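Local atomic coordinates of flavin-nucleotide-binding protein (Mycobacterium smegmatis, PDB entry 4YBN), a protein that binds FAD and heme as a split beta-barrel flavoprotein and is probably an oxidoreductase of the pyridoxamine 5'-phosphate oxidase-related superfamily. Residues D26-T31 with V83-G88; L34-L39 with P45-I50; A72-A77 with L150-A155; A92-E97 with D174-A179. All coordinates share one frame; numbering follows the deposited sequence. Where two conformers were deposited one is given.

Interaction 1. Residues D26-T31 with V83-G88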
# COMPACT_ATOMS: atom_id res chain seq x y z
N ASP A 26 0.13 6.40 -15.35
CA ASP A 26 1.26 5.58 -15.66
C ASP A 26 2.44 5.82 -14.77
O ASP A 26 3.17 4.89 -14.39
CB ASP A 26 1.69 5.78 -17.16
CG ASP A 26 0.67 5.22 -18.11
OD1 ASP A 26 -0.21 4.50 -17.66
OD2 ASP A 26 0.75 5.49 -19.34
N ASP A 27 2.68 7.06 -14.44
CA ASP A 27 3.75 7.39 -13.55
C ASP A 27 3.57 6.71 -12.18
O ASP A 27 4.50 6.09 -11.65
CB ASP A 27 3.85 8.91 -13.36
CG ASP A 27 5.06 9.28 -12.55
OD1 ASP A 27 6.19 9.07 -13.05
OD2 ASP A 27 4.90 9.76 -11.39
N LEU A 28 2.36 6.73 -11.66
CA LEU A 28 2.12 6.01 -10.41
C LEU A 28 2.29 4.55 -10.58
O LEU A 28 3.04 3.92 -9.82
CB LEU A 28 0.72 6.29 -9.92
CG LEU A 28 0.31 5.56 -8.64
CD1 LEU A 28 1.22 5.93 -7.52
CD2 LEU A 28 -1.10 5.86 -8.31
N LEU A 29 1.71 3.98 -11.64
CA LEU A 29 1.82 2.54 -11.86
C LEU A 29 3.23 2.08 -12.19
O LEU A 29 3.61 0.93 -11.96
CB LEU A 29 0.87 2.12 -12.99
CG LEU A 29 -0.61 2.33 -12.79
CD1 LEU A 29 -1.42 1.90 -13.95
CD2 LEU A 29 -1.11 1.66 -11.51
N ASP A 30 4.06 2.98 -12.70
CA ASP A 30 5.42 2.65 -12.92
C ASP A 30 6.31 2.96 -11.75
O ASP A 30 7.52 2.87 -11.89
CB ASP A 30 5.93 3.50 -14.08
CG ASP A 30 5.28 3.08 -15.41
OD1 ASP A 30 4.73 1.95 -15.45
OD2 ASP A 30 5.32 3.89 -16.36
N THR A 31 5.75 3.37 -10.63
CA THR A 31 6.51 3.66 -9.45
C THR A 31 6.30 2.56 -8.39
O THR A 31 7.27 2.08 -7.84
CB THR A 31 6.08 5.02 -8.88
OG1 THR A 31 6.29 6.02 -9.85
CG2 THR A 31 6.91 5.38 -7.62
N VAL A 83 -3.81 0.87 -6.09
CA VAL A 83 -2.36 1.15 -6.10
C VAL A 83 -2.13 2.49 -5.44
O VAL A 83 -2.66 3.50 -5.89
CB VAL A 83 -1.73 1.14 -7.52
CG1 VAL A 83 -0.22 1.38 -7.43
CG2 VAL A 83 -2.00 -0.22 -8.16
N THR A 84 -1.30 2.50 -4.40
CA THR A 84 -1.15 3.67 -3.54
C THR A 84 0.32 3.96 -3.18
O THR A 84 1.11 3.06 -2.86
CB THR A 84 -2.00 3.44 -2.23
OG1 THR A 84 -3.40 3.41 -2.60
CG2 THR A 84 -1.84 4.56 -1.26
N ALA A 85 0.67 5.21 -3.34
CA ALA A 85 1.92 5.78 -2.87
C ALA A 85 1.67 6.76 -1.76
O ALA A 85 0.98 7.73 -1.94
CB ALA A 85 2.58 6.49 -4.00
N LEU A 86 2.22 6.48 -0.60
CA LEU A 86 2.16 7.38 0.57
C LEU A 86 3.38 8.25 0.56
O LEU A 86 4.48 7.73 0.71
CB LEU A 86 2.19 6.54 1.83
CG LEU A 86 2.14 7.21 3.23
CD1 LEU A 86 0.98 8.14 3.30
CD2 LEU A 86 2.02 6.16 4.31
N ASP A 87 3.19 9.55 0.36
CA ASP A 87 4.21 10.54 0.14
C ASP A 87 4.53 11.44 1.29
O ASP A 87 5.50 12.14 1.24
CB ASP A 87 3.79 11.44 -1.03
CG ASP A 87 3.73 10.68 -2.33
OD1 ASP A 87 4.43 9.64 -2.41
OD2 ASP A 87 3.01 11.07 -3.25
N GLY A 88 3.73 11.44 2.33
CA GLY A 88 4.04 12.25 3.50
C GLY A 88 2.87 12.51 4.38
O GLY A 88 1.73 12.12 4.09

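Interaction 2. Residues L34-L39 with P45-I50. With FAD (flavin-adenine dinucleotide), chain H.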
# COMPACT_ATOMS: atom_id res chain seq x y z
N LEU A 34 3.37 -2.77 -5.81
CA LEU A 34 2.37 -3.51 -5.07
C LEU A 34 0.99 -3.01 -5.43
O LEU A 34 0.74 -1.79 -5.47
CB LEU A 34 2.63 -3.38 -3.58
CG LEU A 34 1.52 -3.59 -2.57
CD1 LEU A 34 1.09 -5.04 -2.55
CD2 LEU A 34 2.00 -3.12 -1.20
N ALA A 35 0.09 -3.94 -5.69
CA ALA A 35 -1.31 -3.61 -5.84
C ALA A 35 -2.11 -4.37 -4.76
O ALA A 35 -1.68 -5.44 -4.29
CB ALA A 35 -1.79 -4.06 -7.23
N THR A 36 -3.26 -3.85 -4.39
CA THR A 36 -4.13 -4.59 -3.57
C THR A 36 -5.32 -4.89 -4.45
O THR A 36 -5.89 -3.98 -5.00
CB THR A 36 -4.53 -3.82 -2.30
OG1 THR A 36 -3.34 -3.58 -1.55
CG2 THR A 36 -5.43 -4.63 -1.50
N VAL A 37 -5.69 -6.15 -4.52
CA VAL A 37 -6.77 -6.60 -5.39
C VAL A 37 -7.95 -7.05 -4.54
O VAL A 37 -7.80 -7.76 -3.59
CB VAL A 37 -6.32 -7.76 -6.24
CG1 VAL A 37 -7.50 -8.35 -7.01
CG2 VAL A 37 -5.22 -7.36 -7.18
N ALA A 38 -9.11 -6.54 -4.88
CA ALA A 38 -10.36 -6.84 -4.19
C ALA A 38 -11.30 -7.57 -5.14
O ALA A 38 -11.41 -7.20 -6.33
CB ALA A 38 -10.99 -5.55 -3.75
N LEU A 39 -11.97 -8.61 -4.64
CA LEU A 39 -12.94 -9.32 -5.36
C LEU A 39 -14.00 -9.84 -4.35
O LEU A 39 -13.91 -9.61 -3.14
CB LEU A 39 -12.32 -10.49 -6.09
CG LEU A 39 -11.68 -11.62 -5.32
CD1 LEU A 39 -11.75 -12.91 -6.10
CD2 LEU A 39 -10.23 -11.26 -5.01
N PRO A 45 -16.46 -9.70 0.67
CA PRO A 45 -15.29 -9.09 0.04
C PRO A 45 -14.04 -9.76 0.44
O PRO A 45 -13.93 -10.25 1.57
CB PRO A 45 -15.33 -7.65 0.56
CG PRO A 45 -16.03 -7.70 1.89
CD PRO A 45 -16.97 -8.90 1.81
N VAL A 46 -13.07 -9.82 -0.49
CA VAL A 46 -11.76 -10.33 -0.16
C VAL A 46 -10.72 -9.39 -0.77
O VAL A 46 -10.98 -8.70 -1.80
CB VAL A 46 -11.48 -11.79 -0.52
CG1 VAL A 46 -12.62 -12.72 -0.12
CG2 VAL A 46 -11.19 -11.93 -1.97
N ALA A 47 -9.60 -9.26 -0.10
CA ALA A 47 -8.54 -8.36 -0.59
C ALA A 47 -7.18 -8.99 -0.34
O ALA A 47 -7.00 -9.65 0.70
CB ALA A 47 -8.63 -7.04 0.08
N PHE A 48 -6.28 -8.89 -1.33
CA PHE A 48 -4.96 -9.48 -1.16
C PHE A 48 -3.97 -8.62 -1.89
O PHE A 48 -4.28 -7.99 -2.86
CB PHE A 48 -4.91 -10.92 -1.59
CG PHE A 48 -5.16 -11.15 -3.05
CD1 PHE A 48 -4.12 -11.20 -3.93
CD2 PHE A 48 -6.41 -11.37 -3.52
CE1 PHE A 48 -4.32 -11.45 -5.31
CE2 PHE A 48 -6.63 -11.59 -4.89
CZ PHE A 48 -5.58 -11.61 -5.78
N PRO A 49 -2.78 -8.51 -1.37
CA PRO A 49 -1.76 -7.80 -2.02
C PRO A 49 -1.06 -8.63 -3.07
O PRO A 49 -0.98 -9.89 -2.97
CB PRO A 49 -0.76 -7.54 -0.87
CG PRO A 49 -0.95 -8.65 0.03
CD PRO A 49 -2.37 -9.06 -0.07
N ILE A 50 -0.50 -8.00 -4.08
CA ILE A 50 0.23 -8.77 -5.09
C ILE A 50 1.12 -7.86 -5.90
O ILE A 50 0.80 -6.70 -6.13
CB ILE A 50 -0.79 -9.51 -6.02
CG1 ILE A 50 -0.06 -10.52 -6.90
CG2 ILE A 50 -1.50 -8.50 -6.87
CD1 ILE A 50 -0.78 -11.75 -7.40
PA FAD H . -6.14 -17.98 -0.23
O1A FAD H . -6.11 -19.46 0.07
O2A FAD H . -6.88 -17.50 -1.46
O5B FAD H . -6.79 -17.18 1.03
C5B FAD H . -7.15 -17.77 2.27
C4B FAD H . -6.95 -16.77 3.42
O4B FAD H . -5.57 -16.73 3.84
C3B FAD H . -7.26 -15.31 3.06
O3B FAD H . -8.64 -14.90 3.03
C2B FAD H . -6.51 -14.55 4.12
O2B FAD H . -7.39 -14.47 5.23
C1B FAD H . -5.26 -15.42 4.33
N9A FAD H . -4.16 -14.76 3.55
C8A FAD H . -3.68 -15.20 2.36
N7A FAD H . -2.71 -14.36 1.89
C5A FAD H . -2.57 -13.37 2.78
C6A FAD H . -1.71 -12.17 2.87
N6A FAD H . -0.82 -11.92 1.87
N1A FAD H . -1.87 -11.40 4.00
C2A FAD H . -2.73 -11.68 5.01
N3A FAD H . -3.53 -12.74 4.96
C4A FAD H . -3.51 -13.62 3.89
N1 FAD H . 1.47 -13.75 -4.74
C2 FAD H . 1.68 -14.17 -6.02
O2 FAD H . 1.14 -15.26 -6.30
N3 FAD H . 2.45 -13.47 -6.92
C4 FAD H . 3.00 -12.27 -6.60
O4 FAD H . 3.69 -11.56 -7.36
C4X FAD H . 2.80 -11.75 -5.22
N5 FAD H . 3.36 -10.58 -4.84
C5X FAD H . 3.17 -10.11 -3.57
C6 FAD H . 3.72 -8.89 -3.19
C7 FAD H . 3.53 -8.38 -1.91
C7M FAD H . 4.16 -7.06 -1.54
C8 FAD H . 2.74 -9.16 -0.94
C8M FAD H . 2.46 -8.66 0.45
C9 FAD H . 2.18 -10.36 -1.31
C9A FAD H . 2.36 -10.87 -2.59
N10 FAD H . 1.76 -12.10 -2.97
C10 FAD H . 1.99 -12.58 -4.28
C1' FAD H . 1.00 -12.90 -2.00
C2' FAD H . -0.51 -12.91 -2.06
O2' FAD H . -1.01 -12.04 -1.05
C3' FAD H . -1.00 -14.36 -1.78
O3' FAD H . -0.41 -14.86 -0.53
C4' FAD H . -0.84 -15.35 -2.97
O4' FAD H . -1.51 -14.88 -4.16
C5' FAD H . -1.41 -16.73 -2.64
O5' FAD H . -2.69 -16.60 -1.99
P FAD H . -3.64 -17.86 -1.61
O1P FAD H . -2.76 -18.97 -1.08
O2P FAD H . -4.52 -18.07 -2.84
O3P FAD H . -4.60 -17.42 -0.36

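Interaction 3. Residues A72-A77 with L150-A155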
# COMPACT_ATOMS: atom_id res chain seq x y z
N ALA A 72 -9.69 -17.64 -8.92
CA ALA A 72 -10.96 -16.93 -8.90
C ALA A 72 -10.95 -15.84 -9.92
O ALA A 72 -11.87 -15.68 -10.71
CB ALA A 72 -11.25 -16.41 -7.50
N LEU A 73 -9.84 -15.12 -10.03
CA LEU A 73 -9.73 -14.11 -11.02
C LEU A 73 -9.63 -14.67 -12.42
O LEU A 73 -10.18 -14.11 -13.35
CB LEU A 73 -8.46 -13.28 -10.76
CG LEU A 73 -8.46 -12.43 -9.47
CD1 LEU A 73 -7.05 -11.86 -9.32
CD2 LEU A 73 -9.46 -11.30 -9.61
N ALA A 74 -8.91 -15.77 -12.58
CA ALA A 74 -8.79 -16.42 -13.87
C ALA A 74 -10.19 -16.91 -14.38
O ALA A 74 -10.51 -16.81 -15.55
CB ALA A 74 -7.93 -17.61 -13.75
N GLU A 75 -11.04 -17.27 -13.45
CA GLU A 75 -12.41 -17.74 -13.76
C GLU A 75 -13.38 -16.59 -13.96
O GLU A 75 -14.56 -16.81 -14.23
CB GLU A 75 -12.89 -18.66 -12.65
CG GLU A 75 -12.12 -19.99 -12.69
CD GLU A 75 -12.33 -20.91 -11.47
OE1 GLU A 75 -13.16 -20.67 -10.57
OE2 GLU A 75 -11.59 -21.91 -11.35
N GLY A 76 -12.91 -15.35 -13.88
CA GLY A 76 -13.72 -14.24 -14.26
C GLY A 76 -14.24 -13.36 -13.15
O GLY A 76 -15.01 -12.45 -13.41
N ALA A 77 -13.77 -13.50 -11.90
CA ALA A 77 -14.25 -12.61 -10.80
C ALA A 77 -13.99 -11.15 -11.11
O ALA A 77 -12.84 -10.72 -11.30
CB ALA A 77 -13.60 -13.02 -9.47
N LEU A 150 0.39 -18.79 -13.45
CA LEU A 150 -0.80 -18.16 -13.94
C LEU A 150 -0.41 -16.73 -14.09
O LEU A 150 0.07 -16.10 -13.16
CB LEU A 150 -1.84 -18.36 -12.85
CG LEU A 150 -3.29 -18.11 -13.13
CD1 LEU A 150 -3.75 -18.79 -14.40
CD2 LEU A 150 -4.09 -18.63 -11.93
N ALA A 151 -0.54 -16.21 -15.28
CA ALA A 151 -0.38 -14.80 -15.53
C ALA A 151 -1.68 -14.23 -15.96
O ALA A 151 -2.36 -14.83 -16.77
CB ALA A 151 0.66 -14.62 -16.65
N LEU A 152 -2.02 -13.04 -15.46
CA LEU A 152 -3.29 -12.40 -15.70
C LEU A 152 -3.15 -10.95 -16.01
O LEU A 152 -2.28 -10.29 -15.44
CB LEU A 152 -4.18 -12.49 -14.44
CG LEU A 152 -4.37 -13.91 -13.89
CD1 LEU A 152 -4.87 -13.84 -12.46
CD2 LEU A 152 -5.37 -14.63 -14.72
N ALA A 153 -4.03 -10.39 -16.85
CA ALA A 153 -3.89 -9.00 -17.31
C ALA A 153 -5.21 -8.30 -17.27
O ALA A 153 -6.23 -8.86 -17.69
CB ALA A 153 -3.38 -8.98 -18.76
N LEU A 154 -5.20 -7.13 -16.68
CA LEU A 154 -6.34 -6.26 -16.65
C LEU A 154 -6.10 -5.07 -17.54
O LEU A 154 -5.10 -4.38 -17.41
CB LEU A 154 -6.52 -5.80 -15.19
CG LEU A 154 -7.63 -4.79 -14.90
CD1 LEU A 154 -8.95 -5.52 -15.02
CD2 LEU A 154 -7.54 -4.14 -13.55
N ALA A 155 -7.04 -4.84 -18.45
CA ALA A 155 -6.98 -3.74 -19.41
C ALA A 155 -7.09 -2.41 -18.77
O ALA A 155 -7.97 -2.19 -17.97
CB ALA A 155 -8.09 -3.90 -20.48

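Interaction 4. Residues A92-E97 with D174-A179. With HEM (protoporphyrin IX containing Fe), chain G.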
# COMPACT_ATOMS: atom_id res chain seq x y z
N ALA A 92 -0.99 19.78 10.33
CA ALA A 92 -1.69 21.05 10.44
C ALA A 92 -1.70 21.53 11.89
O ALA A 92 -1.25 20.84 12.82
CB ALA A 92 -3.09 20.93 9.87
N ARG A 93 -2.11 22.79 12.06
CA ARG A 93 -2.25 23.40 13.39
C ARG A 93 -3.45 22.89 14.17
O ARG A 93 -3.57 23.17 15.35
CB ARG A 93 -2.39 24.91 13.25
CG ARG A 93 -1.11 25.59 12.84
CD ARG A 93 -1.46 27.02 12.51
NE ARG A 93 -0.32 27.76 12.04
CZ ARG A 93 -0.02 27.95 10.77
NH1 ARG A 93 -0.79 27.44 9.79
NH2 ARG A 93 1.06 28.66 10.48
N SER A 94 -4.35 22.15 13.50
CA SER A 94 -5.40 21.35 14.14
C SER A 94 -5.34 19.87 13.72
O SER A 94 -4.87 19.56 12.63
CB SER A 94 -6.75 21.84 13.68
OG SER A 94 -6.84 21.73 12.30
N SER A 95 -5.93 18.98 14.49
CA SER A 95 -6.02 17.56 14.02
C SER A 95 -7.00 17.42 12.88
O SER A 95 -6.83 16.60 11.94
CB SER A 95 -6.39 16.64 15.14
OG SER A 95 -7.53 17.14 15.74
N PHE A 96 -8.03 18.27 12.89
CA PHE A 96 -9.03 18.19 11.87
C PHE A 96 -8.46 18.43 10.47
O PHE A 96 -8.96 17.83 9.52
CB PHE A 96 -10.19 19.12 12.21
CG PHE A 96 -11.22 19.21 11.14
CD1 PHE A 96 -12.21 18.26 11.03
CD2 PHE A 96 -11.20 20.27 10.24
CE1 PHE A 96 -13.16 18.35 10.05
CE2 PHE A 96 -12.19 20.39 9.27
CZ PHE A 96 -13.17 19.41 9.18
N GLU A 97 -7.49 19.31 10.32
CA GLU A 97 -6.94 19.59 9.00
C GLU A 97 -5.66 18.79 8.74
O GLU A 97 -5.01 19.05 7.75
CB GLU A 97 -6.64 21.10 8.78
CG GLU A 97 -7.83 22.02 8.78
CD GLU A 97 -8.75 21.78 7.64
OE1 GLU A 97 -8.33 21.22 6.60
OE2 GLU A 97 -9.90 22.22 7.78
N ASP A 174 -8.40 30.13 10.06
CA ASP A 174 -7.71 31.41 10.35
C ASP A 174 -7.41 31.60 11.87
O ASP A 174 -6.31 32.04 12.26
CB ASP A 174 -8.55 32.55 9.81
CG ASP A 174 -10.03 32.23 9.83
OD1 ASP A 174 -10.64 32.24 8.74
OD2 ASP A 174 -10.56 31.90 10.93
N GLU A 175 -8.36 31.21 12.71
CA GLU A 175 -8.15 31.14 14.20
C GLU A 175 -6.81 30.46 14.65
O GLU A 175 -6.12 30.93 15.56
CB GLU A 175 -9.33 30.41 14.86
CG GLU A 175 -10.67 31.17 14.82
CD GLU A 175 -11.71 30.65 13.80
OE1 GLU A 175 -11.32 29.93 12.81
OE2 GLU A 175 -12.92 31.00 14.01
N ASP A 176 -6.45 29.36 14.00
CA ASP A 176 -5.25 28.58 14.34
C ASP A 176 -3.98 29.19 13.84
O ASP A 176 -2.92 29.13 14.52
CB ASP A 176 -5.41 27.16 13.75
CG ASP A 176 -6.49 26.43 14.40
OD1 ASP A 176 -6.56 26.56 15.67
OD2 ASP A 176 -7.27 25.74 13.68
N ILE A 177 -4.08 29.77 12.65
CA ILE A 177 -3.00 30.58 12.09
C ILE A 177 -2.66 31.68 13.10
O ILE A 177 -1.53 31.74 13.62
CB ILE A 177 -3.40 31.17 10.71
CG1 ILE A 177 -3.81 30.04 9.75
CG2 ILE A 177 -2.25 31.93 10.09
CD1 ILE A 177 -4.17 30.51 8.36
N ALA A 178 -3.67 32.46 13.44
CA ALA A 178 -3.50 33.57 14.37
C ALA A 178 -2.81 33.08 15.64
O ALA A 178 -1.94 33.76 16.15
CB ALA A 178 -4.84 34.22 14.70
N ALA A 179 -3.13 31.88 16.12
CA ALA A 179 -2.50 31.40 17.34
C ALA A 179 -1.02 31.06 17.15
O ALA A 179 -0.33 30.74 18.14
CB ALA A 179 -3.27 30.21 17.91
CHA HEM G . -10.34 13.53 5.74
CHB HEM G . -6.03 12.35 7.55
CHC HEM G . -7.38 13.97 11.90
CHD HEM G . -11.81 14.86 10.20
C1A HEM G . -9.05 13.09 5.85
C2A HEM G . -8.27 12.57 4.79
C3A HEM G . -7.05 12.20 5.33
C4A HEM G . -7.10 12.54 6.70
CMA HEM G . -5.84 11.56 4.67
CAA HEM G . -8.73 12.37 3.35
CBA HEM G . -8.68 13.64 2.48
CGA HEM G . -8.85 13.29 1.02
O1A HEM G . -7.90 13.53 0.24
O2A HEM G . -9.90 12.75 0.58
C1B HEM G . -6.00 12.72 8.90
C2B HEM G . -4.82 12.63 9.71
C3B HEM G . -5.16 13.07 10.94
C4B HEM G . -6.61 13.46 10.88
CMB HEM G . -3.42 12.17 9.32
CAB HEM G . -4.13 13.16 11.96
CBB HEM G . -4.27 13.83 13.06
C1C HEM G . -8.73 14.35 11.84
C2C HEM G . -9.55 14.66 12.97
C3C HEM G . -10.84 14.93 12.49
C4C HEM G . -10.78 14.76 11.07
CMC HEM G . -9.07 14.73 14.37
CAC HEM G . -12.02 15.42 13.23
CBC HEM G . -11.93 16.02 14.44
C1D HEM G . -11.71 14.56 8.86
C2D HEM G . -12.82 14.85 7.96
C3D HEM G . -12.41 14.49 6.73
C4D HEM G . -11.04 13.99 6.87
CMD HEM G . -14.16 15.40 8.34
CAD HEM G . -13.19 14.56 5.43
CBD HEM G . -12.59 15.55 4.42
CGD HEM G . -13.64 15.99 3.42
O1D HEM G . -14.10 17.17 3.43
O2D HEM G . -14.09 15.17 2.57
NA HEM G . -8.33 13.04 7.01
NB HEM G . -7.01 13.22 9.61
NC HEM G . -9.53 14.33 10.74
ND HEM G . -10.66 14.07 8.17
FE HEM G . -8.96 13.60 8.86
O HOH W 1 -6.66 24.42 11.50
O HOH W 2 -8.16 15.63 8.04

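Interaction 1. Residues D26-T31 with V83-G88
Leu28 overlaps Ala85 and Val83 with its two methyl branches. Its CD1 rests on the methyl of Ala85, with CD1 of Leu28 3.8 Å from CB of Ala85. The other branch turns to the backbone of the strand, and CD2 of Leu28 lies 3.7 Å from the carbonyl O of Val83. The first torsion explains this reach. Leu28 CG stands anti to its backbone N (chi1 178°), which carries the branched end out from the helix toward the strand. Leu29 adds a second point of contact one residue later. Its side chain crosses that of Val83 at about a right angle, and CD2 of Leu29 comes within 3.9 Å of CG2 of Val83. No hydrogen bond joins the two segments, so the contact rests on van der Waals packing, and all four touching residues are buried. Phe52 of strand 44-55 touches both Leu29 and Val83, and Ile32 lies against Val83 and Ala85. Just past the helix, Asp30 forms a salt bridge with Arg54. On the strand, Thr84 points away from the helix. Its OG1 is hydrogen-bonded to Ser104, and it touches a bound FAD. Val83 and Ala85 thus face the helix, and Thr84 the cofactor. The arrangement is a helix packed on the antiparallel sheet of a split beta-barrel, behind an FAD pocket.

Interaction 2. Residues L34-L39 with P45-I50
Val37 and Phe48 form the apolar centre and run alongside each other. Phe48 CG sits between its backbone N and carbonyl carbon (chi1 64°), which lays the ring beside Val37. Val37 CB sits over one face of the Phe48 ring, 4.2 Å from the ring centroid and 19° off its normal, a CH-pi contact. Leu39 reaches the ring edge, with CD2 of Leu39 in the ring plane 3.6 Å from CE2 of Phe48. Leu39 CD2 also comes within 3.3 Å of Val46 CG2, closer than carbons usually pack. Ile50 extends this layer, with its CG2 3.9 Å from CG2 of Val37. Trp69 stacks with Phe48. Thr36 and Ala38, on the other face, each pack on their counterpart in the second subunit. Six backbone hydrogen bonds pair Ala35 with Ile50, Val37 with Phe48 and Leu39 with Val46. At the cofactor end, Ile50 CG1 is 3.5 Å from the flavin atom C4X. FAD O2' donates a hydrogen bond of 2.9 Å to Pro49 O. The FAD is also hydrogen-bonded to Ser67, and to Ser162 and Lys164 of the second subunit. The hairpin thus offers the flavin ring apolar packing and the ribityl chain one carbonyl, at a site shared by two subunits.

Interaction 3. Residues A72-A77 with L150-A155
Leu152 reaches from the strand toward the helix and divides its two methyl branches between neighbouring residues. CD1 of Leu152 lies 4.0 Å from CB of Leu73. CD2 of Leu152 goes to Ala74, and is 4.0 Å from both CA and CB of Ala74. The torsion chi1 of -53° sets CG of Leu152 anti to its carbonyl carbon and beside its backbone N, and the fork faces the helix from there. Ala74 presents a bare methyl, so CD2 of Leu152 reaches the backbone CA at ordinary van der Waals distance. Leu150, two residues earlier, points to the same side of the strand. CD2 of Leu150 meets Ala74 from farther off, 4.4 Å from CB of Ala74. Ala74 therefore takes contacts from two leucines. This is a helix-on-sheet packing of the split beta-barrel. Helix 68-74 lies against strand 149-155, and strands 58-64 and 110-113 add to the surface through Ile61, which touches Leu73 and Leu152, and Val113, which touches Ala74. The helix ends at the contact, and the chain leaves it in a Schellman motif. Gly76 has a positive phi of 109°. Gly76 N bonds to Leu73 O at 3.0 Å, and Ala77 N bonds to Ala72 O at 3.1 Å. The turn leads the chain on toward strand 78-91. No hydrogen bond crosses between the segments. Leu70, from an earlier turn of the helix, touches both Leu150 and Leu152.

Interaction 4. Residues A92-E97 with D174-A179
Arg93 lays its long side chain along the helix at Asp176 and Ile177. CB of Arg93 packs 3.8 Å from CB of Asp176, and CD of Arg93 lies 3.3 Å from the carbonyl O of Asp176. The chain is extended from CG to NE (chi2 170°, chi3 -177°), which carries the guanidinium past the helix backbone to Ile177. There Ile177 CA sits over one face of the flat group, toward its rim, and CG1 of Ile177 is 4.0 Å from NH1 of Arg93. The charged end has its main partners elsewhere. NH1 forms salt bridges with Asp172 and with Asp200 of the second subunit. Ser94 follows, and its polar bond to the helix runs through water. Ser94 OG donates to water 1 at 2.8 Å, and that water donates to Asp176 OD2 at 2.6 Å. The same carboxylate oxygen forms a salt bridge with Arg139 of the second subunit. Ser94 OG also accepts from Glu97 N at 3.2 Å, which makes an ST motif at the start of the turn 94-97. This loop connects strands 78-91 and 99-108 of the split beta-barrel, and it carries residues of the heme pocket. Ser95 comes next and places its side chain beside the heme methyl CMC. Heme CAC lies at the edge of the Phe96 ring, in the plane of the ring. Phe96 O accepts from water 2 at 2.8 Å. Water 2 binds the heme iron at 2.3 Å. Besides water 2 and the porphyrin, the iron has one more ligand, consistent with His62 of the second subunit, an axial residue seen in this protein.

How the interactions relate
Interactions 1, 2 and 3 form one continuous region of the barrel, and interaction 4 stands apart. Interaction 2 joins the other two. Val83 CG2 of interaction 1 lies 4.0 Å from Ala35 CB. Toward interaction 3, Phe48 CZ is 3.8 Å from CD1 of Leu73, and Leu39 CD1 is 3.8 Å from CB of Ala72. Interactions 1 and 3 do not touch, and their nearest atoms are about 8 Å apart. Interaction 4 adjoins interaction 1 in sequence, yet their centres are about 29 Å apart. Interaction 2 contacts an FAD, Thr84 of interaction 1 also touches an FAD, and segment 92-97 contacts a heme. Interactions 1, 2 and 4 also touch the second subunit.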